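Local coordinates for protein whirlin (Mus musculus, PDB 6FDD) that acts in hearing and vision as a scaffold of the USH2 complex needed to elongate and maintain hair-cell stereocilia, this chain being its second harmonin-homology domain, HHD2, at residues E25-M29 / L50-N55; S42-V47 / R77-V82. All coordinates share one frame. Where two conformers were deposited one is given. Residue numbers count along the deposited sequence, not the author numbering.

Interaction 1 of 2, residues E25-M29 / L50-N55; sequences ERATM and LFELLN
Residues E25-M29 form regular helix within helix 23-37, with M29 N to E25 O at 3.0 Å. L50-L53 end helix 43-53, and L54 leaves helical geometry (phi/psi -86/78) as the centre of an inverse gamma turn. CA atoms pair E25 with L53 (7.2 Å) and M29 with L50 (6.8 Å), an antiparallel register. The backbone O of E25 lies 3.6 Å from L53 CD2; chi1 m and chi2 t carry the carboxylate to a salt bridge with K59, which also hydrogen-bonds N55. T28, chi1 m, lays CG2 3.9 Å from L53 CD1. M29, a selenomethionine with chi1 and chi2 both t, touches three leucines: CG lies 4.0 Å from L50 CD2, CB 3.8 Å from L53 CD2, and CE 3.8 Å from L54 CD2. L53 (chi1 t, chi2 p) points toward helix 23-37 and packs against E25, T28 and M29, while L62 and L21 also touch M29. Such apolar packing of a helix C-terminus against the N-terminal part of an antiparallel helix suits the all-helical bundle of a harmonin-homology domain.

Interaction 2 of 2, residues S42-V47 / R77-V82; sequences SVEAMV and RFDHLV
Helix 43-47 and helix 77-81 cross at -35° (0° being parallel), axes 9.6 Å apart at closest; V43 and F78 have the nearest CA atoms (6.4 Å). R77, chi1-3 m, t, p, gives a bidentate salt bridge to E44: NE to OE2 and NH2 to OE1, each 2.8 Å and nearly linear. V43 CG1 lies over one guanidinium face, 3.8 Å from R77 NE, and a water links E44 OE2 (2.7 Å) to R77 O (2.6 Å). F78, chi1 t, turns its ring edge to V43 CG2 (4.0 Å from CD2) and M46 CE (4.0 Å from CE2); V47 CG2 is 3.6 Å from F78 CD2. L81 CD1 meets E44 CG at 3.7 Å, and its CB V47 CG1 at 4.0 Å. V82 (phi/psi -106/116) puts CG2 3.6 Å from V47 CG1. S42 OG, accepting from A45 N at 2.9 Å, N-caps helix 43-53. This apolar seam with its Arg-Glu edge sets the last helix, 75-81, beside the N-terminal half of helix 43-53 in the harmonin-homology domain.

Overall arrangement
Helix 43-53 takes part in both contacts: its C-terminal end meets helix 23-37 in interaction 1, and its N-terminal end meets helix 75-81 in interaction 2. The centres lie about 14 Å apart, and F51 of segment 50-55 touches the other contact, its CZ 3.3 Å from L81 O. Both are partly buried, their centres about 8 and 9 Å from the centre of the chain. Interaction 2 buries 414 Å² against 286 Å² and adds a direct salt bridge at its exposed edge, whereas direct contact in interaction 1 is mainly apolar and its glutamate pairs with K59 beyond the segments. Helix 62-67 touches both, with L63 meeting L50, L54 and V82, and V66 meeting M46 and F78.

Interaction 1 of 2, residues E25-M29 / L50-N55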
ATOM      1  N   GLU A  25       0.020  12.907   0.335  1.00 22.47           N
ATOM      2  CA  GLU A  25      -0.586  11.567   0.193  1.00 22.33           C
ATOM      3  C   GLU A  25       0.519  10.502   0.143  1.00 24.67           C
ATOM      4  O   GLU A  25       0.385   9.438   0.741  1.00 23.45           O
ATOM      5  CB  GLU A  25      -1.424  11.484  -1.088  1.00 23.72           C
ATOM      6  CG  GLU A  25      -2.725  12.267  -1.062  1.00 31.15           C
ATOM      7  CD  GLU A  25      -3.454  12.185  -2.389  1.00 54.98           C
ATOM      8  OE1 GLU A  25      -2.795  12.304  -3.449  1.00 30.00           O
ATOM      9  OE2 GLU A  25      -4.679  11.934  -2.366  1.00 60.91           O
ATOM     10  N   ARG A  26       1.624  10.794  -0.573  1.00 20.99           N
ATOM     11  CA  ARG A  26       2.775   9.892  -0.657  1.00 20.75           C
ATOM     12  C   ARG A  26       3.379   9.687   0.751  1.00 22.26           C
ATOM     13  O   ARG A  26       3.671   8.552   1.131  1.00 21.52           O
ATOM     14  CB  ARG A  26       3.811  10.445  -1.652  1.00 23.11           C
ATOM     15  CG  ARG A  26       5.016   9.527  -1.861  1.00 35.54           C
ATOM     16  CD  ARG A  26       5.876   9.910  -3.061  1.00 43.59           C
ATOM     17  NE  ARG A  26       6.184  11.345  -3.148  1.00 52.37           N
ATOM     18  CZ  ARG A  26       7.183  11.959  -2.513  1.00 65.12           C
ATOM     19  NH1 ARG A  26       7.985  11.278  -1.704  1.00 49.89           N
ATOM     20  NH2 ARG A  26       7.367  13.264  -2.659  1.00 53.15           N
ATOM     21  N   ALA A  27       3.482  10.780   1.548  1.00 20.34           N
ATOM     22  CA  ALA A  27       3.968  10.704   2.933  1.00 19.50           C
ATOM     23  C   ALA A  27       3.052   9.773   3.761  1.00 21.34           C
ATOM     24  O   ALA A  27       3.561   8.970   4.541  1.00 19.86           O
ATOM     25  CB  ALA A  27       4.013  12.097   3.555  1.00 20.53           C
ATOM     26  N   THR A  28       1.711   9.857   3.565  1.00 18.52           N
ATOM     27  CA  THR A  28       0.769   8.966   4.285  1.00 17.65           C
ATOM     28  C   THR A  28       1.007   7.497   3.907  1.00 20.66           C
ATOM     29  O   THR A  28       1.110   6.632   4.788  1.00 18.91           O
ATOM     30  CB  THR A  28      -0.680   9.429   4.050  1.00 22.07           C
ATOM     31  OG1 THR A  28      -0.815  10.763   4.533  1.00 22.13           O
ATOM     32  CG2 THR A  28      -1.707   8.529   4.749  1.00 20.90           C
HETATM   33  N   MSE A  29       1.123   7.213   2.606  1.00 18.46           N
HETATM   34  CA  MSE A  29       1.381   5.847   2.161  1.00 19.36           C
HETATM   35  C   MSE A  29       2.672   5.300   2.766  1.00 21.53           C
HETATM   36  O   MSE A  29       2.661   4.199   3.305  1.00 21.91           O
HETATM   37  CB  MSE A  29       1.442   5.749   0.630  1.00 21.59           C
HETATM   38  CG  MSE A  29       1.758   4.339   0.162  1.00 29.38           C
HETATM   39 SE   MSE A  29       1.758   4.267  -1.753  1.00 39.10          SE
HETATM   40  CE  MSE A  29      -0.048   3.632  -1.847  1.00 36.53           C
ATOM     41  N   LEU A  50      -4.769   2.197   3.690  1.00 19.30           N
ATOM     42  CA  LEU A  50      -4.573   2.494   2.262  1.00 18.30           C
ATOM     43  C   LEU A  50      -5.897   2.639   1.522  1.00 21.91           C
ATOM     44  O   LEU A  50      -5.996   3.478   0.631  1.00 20.37           O
ATOM     45  CB  LEU A  50      -3.661   1.459   1.588  1.00 18.75           C
ATOM     46  CG  LEU A  50      -2.194   1.466   2.088  1.00 23.84           C
ATOM     47  CD1 LEU A  50      -1.371   0.506   1.313  1.00 25.54           C
ATOM     48  CD2 LEU A  50      -1.540   2.853   1.958  1.00 26.35           C
ATOM     49  N   PHE A  51      -6.940   1.867   1.916  1.00 19.25           N
ATOM     50  CA  PHE A  51      -8.272   2.016   1.321  1.00 18.45           C
ATOM     51  C   PHE A  51      -8.827   3.440   1.591  1.00 21.62           C
ATOM     52  O   PHE A  51      -9.551   3.995   0.761  1.00 20.62           O
ATOM     53  CB  PHE A  51      -9.233   0.971   1.921  1.00 19.89           C
ATOM     54  CG  PHE A  51      -9.089  -0.467   1.452  1.00 21.31           C
ATOM     55  CD1 PHE A  51      -8.466  -0.764   0.249  1.00 24.07           C
ATOM     56  CD2 PHE A  51      -9.684  -1.509   2.161  1.00 23.95           C
ATOM     57  CE1 PHE A  51      -8.388  -2.088  -0.214  1.00 24.59           C
ATOM     58  CE2 PHE A  51      -9.599  -2.837   1.700  1.00 25.51           C
ATOM     59  CZ  PHE A  51      -8.947  -3.114   0.520  1.00 23.27           C
ATOM     60  N   GLU A  52      -8.478   4.019   2.751  1.00 19.86           N
ATOM     61  CA  GLU A  52      -8.904   5.381   3.121  1.00 20.07           C
ATOM     62  C   GLU A  52      -8.149   6.433   2.297  1.00 24.16           C
ATOM     63  O   GLU A  52      -8.687   7.496   1.993  1.00 24.80           O
ATOM     64  CB  GLU A  52      -8.684   5.641   4.619  1.00 21.48           C
ATOM     65  CG  GLU A  52      -9.542   4.775   5.525  1.00 25.53           C
ATOM     66  CD  GLU A  52     -11.041   5.031   5.495  1.00 37.89           C
ATOM     67  OE1 GLU A  52     -11.481   6.058   4.928  1.00 33.19           O
ATOM     68  OE2 GLU A  52     -11.774   4.221   6.105  1.00 30.89           O
ATOM     69  N   LEU A  53      -6.911   6.132   1.937  1.00 20.31           N
ATOM     70  CA  LEU A  53      -6.061   7.052   1.176  1.00 19.51           C
ATOM     71  C   LEU A  53      -6.321   7.021  -0.334  1.00 22.82           C
ATOM     72  O   LEU A  53      -6.373   8.071  -0.978  1.00 23.38           O
ATOM     73  CB  LEU A  53      -4.583   6.695   1.458  1.00 20.03           C
ATOM     74  CG  LEU A  53      -3.519   7.542   0.765  1.00 25.29           C
ATOM     75  CD1 LEU A  53      -3.497   8.970   1.332  1.00 26.43           C
ATOM     76  CD2 LEU A  53      -2.149   6.893   0.908  1.00 28.33           C
ATOM     77  N   LEU A  54      -6.414   5.818  -0.906  1.00 20.19           N
ATOM     78  CA  LEU A  54      -6.517   5.602  -2.352  1.00 20.29           C
ATOM     79  C   LEU A  54      -7.965   5.691  -2.832  1.00 25.73           C
ATOM     80  O   LEU A  54      -8.622   4.670  -3.051  1.00 25.08           O
ATOM     81  CB  LEU A  54      -5.833   4.264  -2.707  1.00 20.53           C
ATOM     82  CG  LEU A  54      -4.395   4.092  -2.182  1.00 24.62           C
ATOM     83  CD1 LEU A  54      -3.876   2.703  -2.466  1.00 24.56           C
ATOM     84  CD2 LEU A  54      -3.444   5.178  -2.748  1.00 24.13           C
ATOM     85  N   ASN A  55      -8.462   6.933  -2.963  1.00 22.90           N
ATOM     86  CA  ASN A  55      -9.865   7.214  -3.283  1.00 23.46           C
ATOM     87  C   ASN A  55     -10.261   7.048  -4.749  1.00 31.30           C
ATOM     88  O   ASN A  55     -11.418   6.734  -5.011  1.00 32.88           O
ATOM     89  CB  ASN A  55     -10.270   8.599  -2.786  1.00 24.42           C
ATOM     90  CG  ASN A  55      -9.503   9.739  -3.414  1.00 34.55           C
ATOM     91  OD1 ASN A  55      -8.279   9.750  -3.428  1.00 24.58           O
ATOM     92  ND2 ASN A  55     -10.201  10.726  -3.944  1.00 30.39           N
TER
HETATM   93  O   HOH W   1      -7.987  12.591  -1.910  1.00 42.35           O

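Interaction 2 of 2, residues S42-V47 / R77-V82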
ATOM      1  N   SER A  42      -0.739  -4.731  11.701  1.00 16.71           N
ATOM      2  CA  SER A  42      -0.931  -5.915  10.861  1.00 16.21           C
ATOM      3  C   SER A  42      -1.041  -5.517   9.391  1.00 19.00           C
ATOM      4  O   SER A  42      -1.343  -4.371   9.080  1.00 18.09           O
ATOM      5  CB  SER A  42      -2.220  -6.634  11.267  1.00 20.43           C
ATOM      6  OG  SER A  42      -3.343  -5.833  10.936  1.00 22.71           O
ATOM      7  N   VAL A  43      -0.861  -6.499   8.472  1.00 17.81           N
ATOM      8  CA  VAL A  43      -1.054  -6.253   7.039  1.00 16.92           C
ATOM      9  C   VAL A  43      -2.512  -5.740   6.788  1.00 19.12           C
ATOM     10  O   VAL A  43      -2.713  -4.877   5.944  1.00 17.92           O
ATOM     11  CB  VAL A  43      -0.698  -7.502   6.166  1.00 20.18           C
ATOM     12  CG1 VAL A  43      -1.629  -8.686   6.444  1.00 19.30           C
ATOM     13  CG2 VAL A  43      -0.672  -7.148   4.685  1.00 19.86           C
ATOM     14  N   GLU A  44      -3.495  -6.253   7.554  1.00 17.52           N
ATOM     15  CA  GLU A  44      -4.898  -5.841   7.405  1.00 17.75           C
ATOM     16  C   GLU A  44      -5.105  -4.398   7.826  1.00 19.64           C
ATOM     17  O   GLU A  44      -5.770  -3.651   7.110  1.00 18.64           O
ATOM     18  CB  GLU A  44      -5.841  -6.754   8.202  1.00 19.24           C
ATOM     19  CG  GLU A  44      -5.893  -8.187   7.695  1.00 22.88           C
ATOM     20  CD  GLU A  44      -4.849  -9.118   8.279  1.00 34.02           C
ATOM     21  OE1 GLU A  44      -4.110  -8.699   9.203  1.00 28.03           O
ATOM     22  OE2 GLU A  44      -4.826 -10.296   7.865  1.00 33.81           O
ATOM     23  N   ALA A  45      -4.524  -3.985   8.975  1.00 19.35           N
ATOM     24  CA  ALA A  45      -4.652  -2.590   9.427  1.00 19.02           C
ATOM     25  C   ALA A  45      -4.021  -1.662   8.376  1.00 21.05           C
ATOM     26  O   ALA A  45      -4.582  -0.603   8.060  1.00 19.83           O
ATOM     27  CB  ALA A  45      -4.008  -2.408  10.788  1.00 19.36           C
HETATM   28  N   MSE A  46      -2.889  -2.096   7.787  1.00 17.10           N
HETATM   29  CA  MSE A  46      -2.217  -1.314   6.748  0.75 16.10           C
HETATM   30  C   MSE A  46      -3.102  -1.175   5.507  1.00 19.66           C
HETATM   31  O   MSE A  46      -3.235  -0.072   4.949  1.00 19.01           O
HETATM   32  CB  MSE A  46      -0.857  -1.952   6.391  0.75 17.67           C
HETATM   33  CG  MSE A  46       0.000  -1.053   5.505  0.75 23.98           C
HETATM   34 SE   MSE A  46       1.178  -2.115   4.378  0.75 32.22          SE
HETATM   35  CE  MSE A  46      -0.186  -3.021   3.234  0.75 28.79           C
ATOM     36  N   VAL A  47      -3.712  -2.297   5.059  1.00 16.74           N
ATOM     37  CA  VAL A  47      -4.590  -2.298   3.896  1.00 16.98           C
ATOM     38  C   VAL A  47      -5.772  -1.335   4.120  1.00 19.17           C
ATOM     39  O   VAL A  47      -6.093  -0.544   3.227  1.00 18.06           O
ATOM     40  CB  VAL A  47      -5.048  -3.735   3.562  1.00 20.38           C
ATOM     41  CG1 VAL A  47      -6.283  -3.737   2.666  1.00 20.74           C
ATOM     42  CG2 VAL A  47      -3.898  -4.518   2.902  1.00 20.60           C
ATOM     43  N   ARG A  77      -3.064 -13.187   3.261  1.00 21.88           N
ATOM     44  CA  ARG A  77      -3.892 -12.252   4.033  1.00 22.14           C
ATOM     45  C   ARG A  77      -4.129 -10.965   3.234  1.00 24.44           C
ATOM     46  O   ARG A  77      -5.270 -10.498   3.149  1.00 23.50           O
ATOM     47  CB  ARG A  77      -3.258 -11.964   5.390  1.00 20.82           C
ATOM     48  CG  ARG A  77      -3.448 -13.108   6.383  1.00 25.23           C
ATOM     49  CD  ARG A  77      -2.441 -13.061   7.510  1.00 33.74           C
ATOM     50  NE  ARG A  77      -2.597 -11.844   8.310  1.00 33.89           N
ATOM     51  CZ  ARG A  77      -1.791 -11.475   9.299  1.00 43.12           C
ATOM     52  NH1 ARG A  77      -0.751 -12.231   9.638  1.00 31.14           N
ATOM     53  NH2 ARG A  77      -2.018 -10.349   9.959  1.00 28.64           N
ATOM     54  N   PHE A  78      -3.073 -10.433   2.574  1.00 21.50           N
ATOM     55  CA  PHE A  78      -3.190  -9.235   1.738  1.00 20.33           C
ATOM     56  C   PHE A  78      -4.217  -9.451   0.612  1.00 26.30           C
ATOM     57  O   PHE A  78      -5.128  -8.630   0.438  1.00 24.87           O
ATOM     58  CB  PHE A  78      -1.807  -8.841   1.167  1.00 20.77           C
ATOM     59  CG  PHE A  78      -1.781  -7.584   0.323  1.00 20.94           C
ATOM     60  CD1 PHE A  78      -2.023  -7.635  -1.044  1.00 22.94           C
ATOM     61  CD2 PHE A  78      -1.489  -6.346   0.895  1.00 22.87           C
ATOM     62  CE1 PHE A  78      -1.991  -6.477  -1.823  1.00 24.39           C
ATOM     63  CE2 PHE A  78      -1.431  -5.190   0.110  1.00 24.15           C
ATOM     64  CZ  PHE A  78      -1.688  -5.259  -1.240  1.00 22.87           C
ATOM     65  N   ASP A  79      -4.085 -10.570  -0.133  1.00 22.90           N
ATOM     66  CA  ASP A  79      -4.969 -10.934  -1.246  1.00 23.11           C
ATOM     67  C   ASP A  79      -6.413 -11.163  -0.792  1.00 26.24           C
ATOM     68  O   ASP A  79      -7.332 -10.906  -1.556  1.00 26.31           O
ATOM     69  CB  ASP A  79      -4.435 -12.181  -1.972  1.00 24.57           C
ATOM     70  CG  ASP A  79      -3.143 -11.946  -2.736  1.00 32.77           C
ATOM     71  OD1 ASP A  79      -2.805 -10.763  -2.991  1.00 29.60           O
ATOM     72  OD2 ASP A  79      -2.471 -12.946  -3.089  1.00 39.19           O
ATOM     73  N   HIS A  80      -6.609 -11.603   0.458  1.00 23.29           N
ATOM     74  CA  HIS A  80      -7.953 -11.826   0.983  1.00 23.09           C
ATOM     75  C   HIS A  80      -8.751 -10.513   1.115  1.00 27.20           C
ATOM     76  O   HIS A  80      -9.982 -10.543   1.015  1.00 23.58           O
ATOM     77  CB  HIS A  80      -7.904 -12.597   2.300  1.00 24.07           C
ATOM     78  CG  HIS A  80      -9.205 -13.239   2.690  1.00 27.67           C
ATOM     79  ND1 HIS A  80      -9.912 -14.058   1.807  1.00 29.43           N
ATOM     80  CD2 HIS A  80      -9.874 -13.187   3.865  1.00 28.73           C
ATOM     81  CE1 HIS A  80     -10.984 -14.462   2.471  1.00 28.04           C
ATOM     82  NE2 HIS A  80     -11.000 -13.979   3.715  1.00 28.03           N
ATOM     83  N   LEU A  81      -8.051  -9.357   1.254  1.00 25.04           N
ATOM     84  CA  LEU A  81      -8.710  -8.040   1.359  1.00 24.46           C
ATOM     85  C   LEU A  81      -8.568  -7.187   0.115  1.00 26.91           C
ATOM     86  O   LEU A  81      -9.426  -6.346  -0.144  1.00 26.39           O
ATOM     87  CB  LEU A  81      -8.188  -7.244   2.572  1.00 24.62           C
ATOM     88  CG  LEU A  81      -8.449  -7.811   3.970  1.00 29.97           C
ATOM     89  CD1 LEU A  81      -8.019  -6.802   5.025  1.00 30.35           C
ATOM     90  CD2 LEU A  81      -9.923  -8.162   4.183  1.00 33.35           C
ATOM     91  N   VAL A  82      -7.466  -7.369  -0.636  1.00 24.11           N
ATOM     92  CA  VAL A  82      -7.150  -6.577  -1.831  1.00 24.33           C
ATOM     93  C   VAL A  82      -7.398  -7.415  -3.071  1.00 29.72           C
ATOM     94  O   VAL A  82      -6.693  -8.404  -3.297  1.00 29.33           O
ATOM     95  CB  VAL A  82      -5.691  -6.033  -1.797  1.00 28.21           C
ATOM     96  CG1 VAL A  82      -5.361  -5.218  -3.050  1.00 27.56           C
ATOM     97  CG2 VAL A  82      -5.424  -5.220  -0.531  1.00 28.22           C
TER
HETATM   98  O   HOH W   2      -6.303 -10.537   5.570  1.00 47.71           O